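Local coordinates for Box C/D snoRNA protein 1 (Saccharomyces cerevisiae, PDB 6THL), which is required for box C/D snoRNAs to accumulate, and so for snoRNA processing, their transport to the nucleolus and ribosome biogenesis, at residues Phe84-Cys87 against Cys88-Arg92. Numbering follows the deposited sequence.
Sequences FQKC and CEFYR
K86 meets E89 because its CG stands anti to the backbone N (chi1 -159°) and its chain then bends at chi2 (78°), while the E89 chain runs extended beyond CG. The two side chains cross obliquely, and NZ of K86 forms a long salt bridge of 3.6 Å to OE1 of E89. Opposite charges three residues apart suit the surface of a helix, and the end of the lysine's aliphatic chain passes near the F90 ring, with CE of K86 4.1 Å from CE1 of F90. Shortening K86 to an alanine would probably leave the E89 carboxylate without this cation and remove most of the aliphatic contact with F90 and F62. Four residues apart, F84 and C88 also meet, CE2 of F84 lying 3.7 Å from CB of C88, a small side chain that lets the ring lie close; the F84 ring also touches R112 and L116 of helix 109-117. C87 is compact and buried against L49 and M79, and its CB lies 3.9 Å from CD2 of Y91. The phenol of Y91 has CB of F90 over the centre of one face, and its hydroxyl is hydrogen-bonded to the carbonyl of C50, just after strand 40-49. In the backbone, N of C88 bonds to O of F84 at 2.8 Å, whereas O of K86 accepts from N of both F90 and E89. The bond from N of Y91 to O of C87 is weak: this is the C-terminal end of amphipathic helix 81-90 in the BCD1 domain, where helical geometry stops at Y91, packed against the strands by its apolar side.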
loop_
_atom_site.group_PDB
_atom_site.type_symbol
_atom_site.label_atom_id
_atom_site.label_comp_id
_atom_site.label_asym_id
_atom_site.label_seq_id
_atom_site.Cartn_x
_atom_site.Cartn_y
_atom_site.Cartn_z
ATOM N N PHE B 84 18.425 12.895 -3.683
ATOM C CA PHE B 84 19.062 14.189 -3.769
ATOM C C PHE B 84 18.034 15.116 -4.364
ATOM O O PHE B 84 17.527 15.999 -3.698
ATOM C CB PHE B 84 20.315 14.136 -4.642
ATOM C CG PHE B 84 20.907 15.478 -4.915
ATOM C CD1 PHE B 84 21.984 15.935 -4.175
ATOM C CD2 PHE B 84 20.388 16.292 -5.911
ATOM C CE1 PHE B 84 22.532 17.190 -4.418
ATOM C CE2 PHE B 84 20.923 17.548 -6.158
ATOM C CZ PHE B 84 21.997 17.997 -5.406
ATOM N N GLN B 85 17.676 14.896 -5.616
ATOM C CA GLN B 85 16.748 15.812 -6.241
ATOM C C GLN B 85 15.818 16.319 -5.154
ATOM O O GLN B 85 15.671 17.531 -4.952
ATOM C CB GLN B 85 15.955 15.127 -7.362
ATOM C CG GLN B 85 16.751 14.954 -8.651
ATOM C CD GLN B 85 16.038 14.090 -9.685
ATOM O OE1 GLN B 85 15.443 13.055 -9.358
ATOM N NE2 GLN B 85 16.102 14.508 -10.948
ATOM N N LYS B 86 15.224 15.366 -4.443
ATOM C CA LYS B 86 14.173 15.655 -3.486
ATOM C C LYS B 86 14.684 16.549 -2.317
ATOM O O LYS B 86 13.991 17.490 -1.902
ATOM C CB LYS B 86 13.514 14.341 -3.021
ATOM C CG LYS B 86 12.127 14.521 -2.448
ATOM C CD LYS B 86 11.088 14.710 -3.540
ATOM C CE LYS B 86 9.926 15.512 -3.000
ATOM N NZ LYS B 86 8.646 15.030 -3.558
ATOM N N CYS B 87 15.894 16.288 -1.814
ATOM C CA CYS B 87 16.563 17.214 -0.881
ATOM C C CYS B 87 16.710 18.590 -1.575
ATOM O O CYS B 87 16.316 19.624 -1.030
ATOM C CB CYS B 87 17.950 16.682 -0.429
ATOM S SG CYS B 87 18.078 15.149 0.591
ATOM N N CYS B 88 17.220 18.595 -2.807
ATOM C CA CYS B 88 17.348 19.841 -3.608
ATOM C C CYS B 88 16.010 20.648 -3.776
ATOM O O CYS B 88 16.048 21.838 -4.077
ATOM C CB CYS B 88 18.084 19.561 -4.952
ATOM S SG CYS B 88 17.542 20.490 -6.430
ATOM N N GLU B 89 14.853 20.043 -3.523
ATOM C CA GLU B 89 13.576 20.779 -3.582
ATOM C C GLU B 89 13.019 21.154 -2.209
ATOM O O GLU B 89 12.332 22.169 -2.077
ATOM C CB GLU B 89 12.501 20.027 -4.416
ATOM C CG GLU B 89 12.616 18.500 -4.460
ATOM C CD GLU B 89 11.663 17.819 -5.430
ATOM O OE1 GLU B 89 10.454 17.754 -5.131
ATOM O OE2 GLU B 89 12.144 17.318 -6.468
ATOM N N PHE B 90 13.289 20.321 -1.204
ATOM C CA PHE B 90 12.936 20.625 0.198
ATOM C C PHE B 90 13.799 21.759 0.769
ATOM O O PHE B 90 13.424 22.333 1.783
ATOM C CB PHE B 90 13.128 19.396 1.123
ATOM C CG PHE B 90 11.996 18.367 1.110
ATOM C CD1 PHE B 90 10.759 18.606 0.490
ATOM C CD2 PHE B 90 12.169 17.150 1.788
ATOM C CE1 PHE B 90 9.754 17.648 0.517
ATOM C CE2 PHE B 90 11.165 16.198 1.818
ATOM C CZ PHE B 90 9.958 16.446 1.179
ATOM N N TYR B 91 14.951 22.049 0.137
ATOM C CA TYR B 91 15.971 22.996 0.665
ATOM C C TYR B 91 16.488 23.988 -0.443
ATOM O O TYR B 91 15.759 24.911 -0.799
ATOM C CB TYR B 91 17.077 22.183 1.378
ATOM C CG TYR B 91 16.525 21.003 2.188
ATOM C CD1 TYR B 91 15.599 21.211 3.226
ATOM C CD2 TYR B 91 16.902 19.683 1.913
ATOM C CE1 TYR B 91 15.072 20.146 3.965
ATOM C CE2 TYR B 91 16.371 18.602 2.653
ATOM C CZ TYR B 91 15.456 18.841 3.683
ATOM O OH TYR B 91 14.910 17.808 4.426
ATOM N N ARG B 92 17.693 23.820 -1.001
ATOM C CA ARG B 92 18.103 24.577 -2.205
ATOM C C ARG B 92 19.274 23.944 -2.939
ATOM O O ARG B 92 20.095 23.281 -2.312
ATOM C CB ARG B 92 18.503 25.995 -1.828
ATOM C CG ARG B 92 17.363 26.968 -1.563
ATOM C CD ARG B 92 16.283 26.982 -2.638
ATOM N NE ARG B 92 15.535 28.247 -2.584
ATOM C CZ ARG B 92 15.501 29.172 -3.545
ATOM N NH1 ARG B 92 16.144 29.001 -4.695
ATOM N NH2 ARG B 92 14.795 30.275 -3.362
#